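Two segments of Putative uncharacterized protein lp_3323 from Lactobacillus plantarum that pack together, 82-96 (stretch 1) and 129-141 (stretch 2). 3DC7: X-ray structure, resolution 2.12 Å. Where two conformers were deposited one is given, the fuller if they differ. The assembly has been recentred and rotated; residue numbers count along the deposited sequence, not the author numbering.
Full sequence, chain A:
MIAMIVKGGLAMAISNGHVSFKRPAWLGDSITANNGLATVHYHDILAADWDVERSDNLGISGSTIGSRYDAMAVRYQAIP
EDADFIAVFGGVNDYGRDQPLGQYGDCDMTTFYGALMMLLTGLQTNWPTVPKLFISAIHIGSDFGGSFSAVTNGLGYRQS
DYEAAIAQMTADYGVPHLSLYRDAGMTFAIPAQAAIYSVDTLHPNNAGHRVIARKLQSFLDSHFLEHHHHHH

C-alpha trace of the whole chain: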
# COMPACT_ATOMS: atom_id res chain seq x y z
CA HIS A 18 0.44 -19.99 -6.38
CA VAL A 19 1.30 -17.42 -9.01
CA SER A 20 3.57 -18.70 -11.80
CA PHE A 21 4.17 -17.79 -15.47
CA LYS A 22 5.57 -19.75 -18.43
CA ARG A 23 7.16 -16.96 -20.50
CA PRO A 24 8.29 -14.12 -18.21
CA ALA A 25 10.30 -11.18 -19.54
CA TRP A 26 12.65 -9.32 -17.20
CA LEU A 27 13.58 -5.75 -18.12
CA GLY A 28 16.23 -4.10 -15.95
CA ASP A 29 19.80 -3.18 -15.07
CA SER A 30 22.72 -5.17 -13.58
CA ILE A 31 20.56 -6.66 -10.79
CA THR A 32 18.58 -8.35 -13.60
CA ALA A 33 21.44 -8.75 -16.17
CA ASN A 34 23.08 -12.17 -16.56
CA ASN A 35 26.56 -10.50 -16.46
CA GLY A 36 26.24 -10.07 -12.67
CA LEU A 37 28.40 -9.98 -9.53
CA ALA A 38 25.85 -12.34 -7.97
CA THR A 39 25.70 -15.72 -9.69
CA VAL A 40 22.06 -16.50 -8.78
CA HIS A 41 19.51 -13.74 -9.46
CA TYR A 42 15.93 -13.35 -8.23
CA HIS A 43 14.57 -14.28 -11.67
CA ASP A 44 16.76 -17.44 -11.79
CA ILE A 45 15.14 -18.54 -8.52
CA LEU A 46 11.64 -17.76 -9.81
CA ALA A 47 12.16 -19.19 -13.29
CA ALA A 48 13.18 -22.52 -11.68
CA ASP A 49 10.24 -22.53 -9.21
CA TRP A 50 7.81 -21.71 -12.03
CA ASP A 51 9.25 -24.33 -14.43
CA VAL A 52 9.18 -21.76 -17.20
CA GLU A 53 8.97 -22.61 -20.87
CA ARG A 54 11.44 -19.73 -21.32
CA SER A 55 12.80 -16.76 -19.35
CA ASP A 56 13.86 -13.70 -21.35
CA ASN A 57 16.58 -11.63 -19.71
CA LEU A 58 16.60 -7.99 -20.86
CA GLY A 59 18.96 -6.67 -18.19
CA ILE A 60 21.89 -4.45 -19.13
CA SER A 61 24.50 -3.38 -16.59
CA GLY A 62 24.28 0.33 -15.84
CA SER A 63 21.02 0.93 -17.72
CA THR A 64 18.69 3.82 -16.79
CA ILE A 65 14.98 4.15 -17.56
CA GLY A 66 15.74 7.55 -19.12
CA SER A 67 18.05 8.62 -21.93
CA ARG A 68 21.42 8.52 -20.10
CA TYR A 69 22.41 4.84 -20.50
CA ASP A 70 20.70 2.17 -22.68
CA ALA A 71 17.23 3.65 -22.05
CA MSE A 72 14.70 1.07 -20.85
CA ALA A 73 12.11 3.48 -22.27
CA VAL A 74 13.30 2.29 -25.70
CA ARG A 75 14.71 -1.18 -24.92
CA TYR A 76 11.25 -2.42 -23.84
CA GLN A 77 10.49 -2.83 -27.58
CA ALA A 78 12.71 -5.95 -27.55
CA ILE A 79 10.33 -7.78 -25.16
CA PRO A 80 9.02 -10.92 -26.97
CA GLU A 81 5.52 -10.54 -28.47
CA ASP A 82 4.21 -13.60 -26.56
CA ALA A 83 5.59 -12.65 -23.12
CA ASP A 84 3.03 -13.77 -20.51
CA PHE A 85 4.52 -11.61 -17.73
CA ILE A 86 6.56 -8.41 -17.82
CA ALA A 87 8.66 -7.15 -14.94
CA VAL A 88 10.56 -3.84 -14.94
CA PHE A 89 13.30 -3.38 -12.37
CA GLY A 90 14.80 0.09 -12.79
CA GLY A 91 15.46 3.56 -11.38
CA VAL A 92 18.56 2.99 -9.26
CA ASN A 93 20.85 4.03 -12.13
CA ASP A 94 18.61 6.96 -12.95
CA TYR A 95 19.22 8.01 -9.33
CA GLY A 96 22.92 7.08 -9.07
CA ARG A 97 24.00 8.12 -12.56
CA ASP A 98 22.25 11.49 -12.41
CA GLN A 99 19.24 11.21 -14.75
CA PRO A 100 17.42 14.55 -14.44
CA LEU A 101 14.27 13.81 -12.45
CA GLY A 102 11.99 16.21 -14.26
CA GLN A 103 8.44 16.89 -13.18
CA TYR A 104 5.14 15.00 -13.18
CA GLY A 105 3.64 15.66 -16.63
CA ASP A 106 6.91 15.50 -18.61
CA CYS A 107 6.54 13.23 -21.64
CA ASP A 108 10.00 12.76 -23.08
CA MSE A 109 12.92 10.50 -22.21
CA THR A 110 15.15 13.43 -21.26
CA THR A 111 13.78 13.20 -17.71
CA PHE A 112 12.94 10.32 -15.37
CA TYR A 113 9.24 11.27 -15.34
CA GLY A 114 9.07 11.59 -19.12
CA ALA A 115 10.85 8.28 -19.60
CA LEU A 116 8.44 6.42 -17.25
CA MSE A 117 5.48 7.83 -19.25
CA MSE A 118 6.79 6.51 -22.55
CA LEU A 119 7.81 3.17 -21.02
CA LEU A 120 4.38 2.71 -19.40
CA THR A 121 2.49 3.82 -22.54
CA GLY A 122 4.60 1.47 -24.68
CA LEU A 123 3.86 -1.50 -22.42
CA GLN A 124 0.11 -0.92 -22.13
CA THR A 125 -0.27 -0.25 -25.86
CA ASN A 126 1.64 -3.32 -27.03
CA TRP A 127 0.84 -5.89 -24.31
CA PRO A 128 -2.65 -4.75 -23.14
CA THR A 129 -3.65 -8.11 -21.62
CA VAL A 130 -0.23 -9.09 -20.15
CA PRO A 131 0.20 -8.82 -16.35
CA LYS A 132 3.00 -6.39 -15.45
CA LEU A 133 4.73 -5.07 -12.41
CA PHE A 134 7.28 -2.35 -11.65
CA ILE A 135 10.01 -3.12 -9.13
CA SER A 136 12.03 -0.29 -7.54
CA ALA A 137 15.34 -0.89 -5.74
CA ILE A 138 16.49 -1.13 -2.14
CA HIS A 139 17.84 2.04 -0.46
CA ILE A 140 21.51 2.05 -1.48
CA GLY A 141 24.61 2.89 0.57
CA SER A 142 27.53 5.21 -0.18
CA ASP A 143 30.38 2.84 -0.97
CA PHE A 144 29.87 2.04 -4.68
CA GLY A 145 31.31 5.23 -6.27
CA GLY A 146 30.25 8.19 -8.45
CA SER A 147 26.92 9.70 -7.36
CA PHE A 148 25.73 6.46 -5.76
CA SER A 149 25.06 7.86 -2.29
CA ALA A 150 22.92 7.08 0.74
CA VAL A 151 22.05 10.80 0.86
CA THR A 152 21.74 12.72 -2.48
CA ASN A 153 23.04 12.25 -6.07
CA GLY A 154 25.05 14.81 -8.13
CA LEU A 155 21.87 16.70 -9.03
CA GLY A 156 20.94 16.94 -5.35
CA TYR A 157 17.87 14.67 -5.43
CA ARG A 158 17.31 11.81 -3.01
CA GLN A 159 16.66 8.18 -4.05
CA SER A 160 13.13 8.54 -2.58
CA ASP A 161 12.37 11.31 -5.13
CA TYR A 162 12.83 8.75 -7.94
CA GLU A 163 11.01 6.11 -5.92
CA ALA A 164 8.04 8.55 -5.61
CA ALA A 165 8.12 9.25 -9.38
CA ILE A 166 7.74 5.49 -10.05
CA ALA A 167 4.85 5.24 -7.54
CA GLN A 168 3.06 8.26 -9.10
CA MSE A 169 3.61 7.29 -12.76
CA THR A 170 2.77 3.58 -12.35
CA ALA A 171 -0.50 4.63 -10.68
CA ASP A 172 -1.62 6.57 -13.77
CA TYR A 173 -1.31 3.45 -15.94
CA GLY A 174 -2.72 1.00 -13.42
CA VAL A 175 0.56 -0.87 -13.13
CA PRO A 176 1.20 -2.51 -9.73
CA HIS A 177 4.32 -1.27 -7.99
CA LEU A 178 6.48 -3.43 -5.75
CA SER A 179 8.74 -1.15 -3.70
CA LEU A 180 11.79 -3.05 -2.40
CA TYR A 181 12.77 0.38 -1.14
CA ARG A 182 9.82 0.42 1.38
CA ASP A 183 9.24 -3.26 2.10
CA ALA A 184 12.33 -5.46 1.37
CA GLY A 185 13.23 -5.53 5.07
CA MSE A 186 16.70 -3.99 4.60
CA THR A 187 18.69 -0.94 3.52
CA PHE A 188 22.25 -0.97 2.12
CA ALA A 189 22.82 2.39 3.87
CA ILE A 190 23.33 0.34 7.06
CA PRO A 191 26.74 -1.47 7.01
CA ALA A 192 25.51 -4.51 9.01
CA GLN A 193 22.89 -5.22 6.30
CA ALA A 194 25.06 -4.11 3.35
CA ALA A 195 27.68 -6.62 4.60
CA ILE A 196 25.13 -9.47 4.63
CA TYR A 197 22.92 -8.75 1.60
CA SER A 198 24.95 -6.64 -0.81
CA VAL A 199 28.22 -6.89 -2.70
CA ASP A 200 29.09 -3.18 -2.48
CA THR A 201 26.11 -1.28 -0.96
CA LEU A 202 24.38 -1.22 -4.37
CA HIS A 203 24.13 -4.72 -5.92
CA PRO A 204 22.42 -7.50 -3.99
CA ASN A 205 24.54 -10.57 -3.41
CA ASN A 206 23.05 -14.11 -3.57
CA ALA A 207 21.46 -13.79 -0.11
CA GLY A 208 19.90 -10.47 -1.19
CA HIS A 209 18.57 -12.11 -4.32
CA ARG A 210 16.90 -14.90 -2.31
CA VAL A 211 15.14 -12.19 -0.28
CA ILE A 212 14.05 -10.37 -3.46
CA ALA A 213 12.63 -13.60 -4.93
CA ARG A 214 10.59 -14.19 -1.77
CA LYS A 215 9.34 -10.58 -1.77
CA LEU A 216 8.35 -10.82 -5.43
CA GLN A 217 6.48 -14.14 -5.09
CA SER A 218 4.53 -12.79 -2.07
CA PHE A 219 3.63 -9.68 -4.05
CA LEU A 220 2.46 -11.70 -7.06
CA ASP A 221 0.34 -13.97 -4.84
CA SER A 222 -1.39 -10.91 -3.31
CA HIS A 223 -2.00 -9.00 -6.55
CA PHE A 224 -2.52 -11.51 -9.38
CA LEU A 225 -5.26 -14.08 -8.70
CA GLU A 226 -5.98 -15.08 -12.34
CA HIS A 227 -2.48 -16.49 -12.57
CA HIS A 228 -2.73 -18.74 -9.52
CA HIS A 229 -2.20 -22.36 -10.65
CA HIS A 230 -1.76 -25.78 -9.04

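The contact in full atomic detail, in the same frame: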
# COMPACT_ATOMS: atom_id res chain seq x y z
N ASP A 82 5.02 -12.66 -27.34
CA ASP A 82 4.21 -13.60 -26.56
C ASP A 82 4.69 -13.76 -25.10
O ASP A 82 4.50 -14.82 -24.48
CB ASP A 82 4.13 -14.96 -27.27
CG ASP A 82 5.49 -15.61 -27.43
OD1 ASP A 82 6.51 -14.89 -27.49
OD2 ASP A 82 5.53 -16.86 -27.52
N ALA A 83 5.30 -12.72 -24.55
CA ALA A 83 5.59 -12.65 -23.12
C ALA A 83 4.28 -12.77 -22.35
O ALA A 83 3.30 -12.12 -22.70
CB ALA A 83 6.26 -11.34 -22.79
N ASP A 84 4.25 -13.62 -21.32
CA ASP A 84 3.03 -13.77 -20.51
C ASP A 84 3.11 -13.02 -19.18
O ASP A 84 2.13 -12.99 -18.42
CB ASP A 84 2.63 -15.24 -20.31
CG ASP A 84 3.48 -15.96 -19.29
OD1 ASP A 84 4.57 -15.45 -18.95
OD2 ASP A 84 3.07 -17.04 -18.83
N PHE A 85 4.28 -12.43 -18.91
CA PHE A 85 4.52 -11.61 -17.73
C PHE A 85 5.67 -10.66 -18.04
O PHE A 85 6.68 -11.06 -18.62
CB PHE A 85 4.88 -12.49 -16.52
CG PHE A 85 5.25 -11.72 -15.27
CD1 PHE A 85 4.31 -10.92 -14.61
CD2 PHE A 85 6.54 -11.81 -14.74
CE1 PHE A 85 4.66 -10.21 -13.45
CE2 PHE A 85 6.89 -11.12 -13.59
CZ PHE A 85 5.94 -10.32 -12.93
N ILE A 86 5.50 -9.40 -17.66
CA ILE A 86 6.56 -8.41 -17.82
C ILE A 86 6.89 -7.73 -16.50
O ILE A 86 6.02 -7.13 -15.86
CB ILE A 86 6.23 -7.36 -18.91
CG1 ILE A 86 6.08 -8.05 -20.27
CG2 ILE A 86 7.33 -6.28 -18.97
CD1 ILE A 86 5.18 -7.29 -21.27
N ALA A 87 8.15 -7.82 -16.11
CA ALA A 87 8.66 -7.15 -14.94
C ALA A 87 9.69 -6.09 -15.34
O ALA A 87 10.58 -6.35 -16.17
CB ALA A 87 9.26 -8.15 -13.99
N VAL A 88 9.57 -4.90 -14.76
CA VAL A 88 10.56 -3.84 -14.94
C VAL A 88 11.21 -3.50 -13.61
O VAL A 88 10.53 -3.18 -12.63
CB VAL A 88 9.96 -2.57 -15.58
CG1 VAL A 88 11.04 -1.50 -15.78
CG2 VAL A 88 9.27 -2.93 -16.91
N PHE A 89 12.53 -3.58 -13.59
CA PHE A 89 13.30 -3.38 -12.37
C PHE A 89 14.35 -2.28 -12.63
O PHE A 89 15.49 -2.55 -13.00
CB PHE A 89 13.92 -4.73 -11.96
CG PHE A 89 14.46 -4.77 -10.55
CD1 PHE A 89 14.82 -3.61 -9.87
CD2 PHE A 89 14.65 -5.99 -9.93
CE1 PHE A 89 15.35 -3.67 -8.60
CE2 PHE A 89 15.18 -6.06 -8.64
CZ PHE A 89 15.52 -4.91 -7.98
N GLY A 90 13.94 -1.03 -12.45
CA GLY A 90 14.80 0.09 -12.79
C GLY A 90 14.63 1.32 -11.91
O GLY A 90 13.74 1.35 -11.05
N GLY A 91 15.50 2.31 -12.12
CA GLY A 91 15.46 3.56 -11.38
C GLY A 91 16.70 3.84 -10.53
O GLY A 91 16.99 5.00 -10.23
N VAL A 92 17.42 2.79 -10.13
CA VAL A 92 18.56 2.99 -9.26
C VAL A 92 19.72 3.65 -10.00
O VAL A 92 20.45 4.45 -9.41
CB VAL A 92 19.00 1.71 -8.50
CG1 VAL A 92 19.94 0.85 -9.34
CG2 VAL A 92 19.68 2.11 -7.21
N ASN A 93 19.86 3.34 -11.29
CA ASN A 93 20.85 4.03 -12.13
C ASN A 93 20.41 5.43 -12.51
O ASN A 93 21.22 6.34 -12.58
CB ASN A 93 21.19 3.22 -13.39
CG ASN A 93 21.95 1.95 -13.08
OD1 ASN A 93 21.64 0.88 -13.62
ND2 ASN A 93 22.95 2.05 -12.20
N ASP A 94 19.11 5.61 -12.73
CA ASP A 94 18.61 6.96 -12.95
C ASP A 94 18.96 7.83 -11.74
O ASP A 94 19.43 8.96 -11.91
CB ASP A 94 17.12 6.95 -13.23
CG ASP A 94 16.77 6.09 -14.45
OD1 ASP A 94 16.36 6.66 -15.50
OD2 ASP A 94 16.90 4.84 -14.35
N TYR A 95 18.78 7.30 -10.54
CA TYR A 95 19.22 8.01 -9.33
C TYR A 95 20.75 8.18 -9.29
O TYR A 95 21.25 9.30 -9.30
CB TYR A 95 18.71 7.35 -8.04
CG TYR A 95 19.40 7.87 -6.79
CD1 TYR A 95 19.16 9.17 -6.32
CD2 TYR A 95 20.33 7.09 -6.10
CE1 TYR A 95 19.82 9.67 -5.20
CE2 TYR A 95 20.98 7.57 -4.97
CZ TYR A 95 20.72 8.86 -4.53
OH TYR A 95 21.35 9.34 -3.41
N GLY A 96 21.48 7.07 -9.30
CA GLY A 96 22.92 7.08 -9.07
C GLY A 96 23.77 7.61 -10.21
O GLY A 96 24.90 8.02 -9.99
N THR A 129 -3.12 -7.07 -22.49
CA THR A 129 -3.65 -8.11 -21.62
C THR A 129 -2.58 -8.80 -20.76
O THR A 129 -2.90 -9.67 -19.96
CB THR A 129 -4.47 -9.16 -22.41
OG1 THR A 129 -3.59 -9.96 -23.22
CG2 THR A 129 -5.51 -8.49 -23.31
N VAL A 130 -1.31 -8.42 -20.90
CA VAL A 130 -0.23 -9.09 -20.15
C VAL A 130 -0.09 -8.49 -18.75
O VAL A 130 -0.03 -7.26 -18.62
CB VAL A 130 1.11 -9.01 -20.93
CG1 VAL A 130 2.28 -9.46 -20.07
CG2 VAL A 130 1.04 -9.85 -22.20
N PRO A 131 -0.06 -9.33 -17.69
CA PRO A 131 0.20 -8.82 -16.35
C PRO A 131 1.61 -8.25 -16.24
O PRO A 131 2.58 -8.83 -16.75
CB PRO A 131 0.03 -10.06 -15.45
CG PRO A 131 0.18 -11.22 -16.34
CD PRO A 131 -0.31 -10.79 -17.69
N LYS A 132 1.72 -7.09 -15.58
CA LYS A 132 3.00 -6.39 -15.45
C LYS A 132 3.18 -5.87 -14.05
O LYS A 132 2.21 -5.49 -13.40
CB LYS A 132 3.05 -5.18 -16.38
CG LYS A 132 2.59 -5.42 -17.77
CD LYS A 132 2.29 -4.12 -18.47
CE LYS A 132 1.67 -4.42 -19.80
NZ LYS A 132 0.24 -4.75 -19.62
N LEU A 133 4.42 -5.83 -13.60
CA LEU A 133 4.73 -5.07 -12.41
C LEU A 133 6.03 -4.27 -12.52
O LEU A 133 6.94 -4.64 -13.28
CB LEU A 133 4.67 -5.92 -11.13
CG LEU A 133 5.59 -7.09 -10.77
CD1 LEU A 133 6.95 -6.96 -11.35
CD2 LEU A 133 5.72 -7.16 -9.27
N PHE A 134 6.09 -3.18 -11.77
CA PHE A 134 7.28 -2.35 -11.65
C PHE A 134 7.94 -2.59 -10.31
O PHE A 134 7.29 -2.52 -9.27
CB PHE A 134 6.91 -0.87 -11.79
CG PHE A 134 7.12 -0.32 -13.16
CD1 PHE A 134 8.02 0.72 -13.37
CD2 PHE A 134 6.44 -0.85 -14.26
CE1 PHE A 134 8.23 1.23 -14.65
CE2 PHE A 134 6.65 -0.35 -15.54
CZ PHE A 134 7.54 0.69 -15.73
N ILE A 135 9.24 -2.88 -10.35
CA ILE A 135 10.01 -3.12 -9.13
C ILE A 135 11.03 -1.99 -8.96
O ILE A 135 11.82 -1.75 -9.86
CB ILE A 135 10.73 -4.49 -9.16
CG1 ILE A 135 9.73 -5.62 -9.44
CG2 ILE A 135 11.44 -4.73 -7.86
CD1 ILE A 135 10.38 -6.88 -9.96
N SER A 136 10.99 -1.30 -7.83
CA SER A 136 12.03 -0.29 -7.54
C SER A 136 12.98 -0.76 -6.44
O SER A 136 12.57 -1.49 -5.53
CB SER A 136 11.40 1.05 -7.20
OG SER A 136 10.61 0.96 -6.03
N ALA A 137 14.23 -0.33 -6.52
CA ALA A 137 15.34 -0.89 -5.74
C ALA A 137 15.39 -0.52 -4.27
O ALA A 137 14.83 0.48 -3.83
CB ALA A 137 16.66 -0.53 -6.39
N ILE A 138 16.08 -1.37 -3.52
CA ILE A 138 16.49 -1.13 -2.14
C ILE A 138 17.26 0.20 -2.00
O ILE A 138 17.97 0.62 -2.93
CB ILE A 138 17.35 -2.33 -1.65
CG1 ILE A 138 16.50 -3.60 -1.68
CG2 ILE A 138 17.93 -2.09 -0.23
CD1 ILE A 138 17.28 -4.84 -2.01
N HIS A 139 17.06 0.87 -0.86
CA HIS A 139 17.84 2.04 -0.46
C HIS A 139 19.32 1.66 -0.51
O HIS A 139 19.74 0.72 0.15
CB HIS A 139 17.47 2.48 0.97
CG HIS A 139 17.87 3.88 1.31
ND1 HIS A 139 19.14 4.38 1.11
CD2 HIS A 139 17.16 4.90 1.87
CE1 HIS A 139 19.20 5.64 1.50
NE2 HIS A 139 18.01 5.98 1.97
N ILE A 140 20.10 2.39 -1.31
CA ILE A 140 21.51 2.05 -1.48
C ILE A 140 22.39 2.76 -0.47
O ILE A 140 21.97 3.73 0.16
CB ILE A 140 22.01 2.34 -2.93
CG1 ILE A 140 22.05 3.85 -3.19
CG2 ILE A 140 21.18 1.56 -3.96
CD1 ILE A 140 22.64 4.23 -4.52
N GLY A 141 23.62 2.27 -0.31
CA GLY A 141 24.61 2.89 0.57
C GLY A 141 25.49 3.85 -0.21
O GLY A 141 25.13 4.29 -1.31

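The two stretches meet as neighbouring parallel strands, and together they bury 884 Å². Ile 135, Val 88 and Phe 89 have the largest areas covered by the opposite stretch, and the contact is best read around them.

Val 88 holds the centre of the backbone ladder. Its N donates to Leu 133 O at 3.0 Å, and its O accepts from Ile 135 N at 2.6 Å. The second bond is the shortest of the ladder and nearly straight, with an angle of 174° at the hydrogen. One residue of stretch 1 thus bonds to two residues of stretch 2 that flank its partner Phe 134, as expected for parallel strands. Ile 86 repeats the pattern around Lys 132. Ile 86 N donates to Pro 131 O at 3.1 Å, and Leu 133 N donates to Ile 86 O at 3.1 Å. The ladder then loosens. Gly 90 N reaches Ile 135 O at 3.4 Å in a weak, bent hydrogen bond.

The Val 88 side chain lies on the same face of the sheet as Phe 134. Val 88 CB sits over the face of the Phe 134 ring, 4.0 Å from its centroid and only 10° off the normal.

Ile 135 and Phe 89 share the other face, with Ala 87 and Leu 133. Ile 135 CG2 lies almost exactly above the Phe 89 ring, 3.8 Å from its centroid and 2° off the normal. The branched side chain therefore covers one face of the ring. Ala 137 meets the same ring at its edge, with Ala 137 CA 4.0 Å from Phe 89 CE1. On the same side of the sheet, Ala 87 CB packs against Leu 133 CD1 at 3.7 Å.

At the start of the contact, Val 130 CG1 meets Ile 86 CD1 at 3.8 Å. Lys 132 does not bond across the contact through its amine. Its NZ instead donates to Val 130 O in its own stretch at 2.7 Å.

Past the strands, Gly 91 takes the N-cap position of a short helix. Its phi of 117° suits glycine, since a CB would jam against the preceding carbonyl. The helix presents Val 92 and Tyr 95 to stretch 2. Val 92 CB packs on Ala 137 CB at 3.9 Å, and Val 92 CG2 on Ile 140 CG2 at 3.6 Å. Ile 140 CD1 reaches the edge of the Tyr 95 ring, 3.8 Å from Tyr 95 CE2.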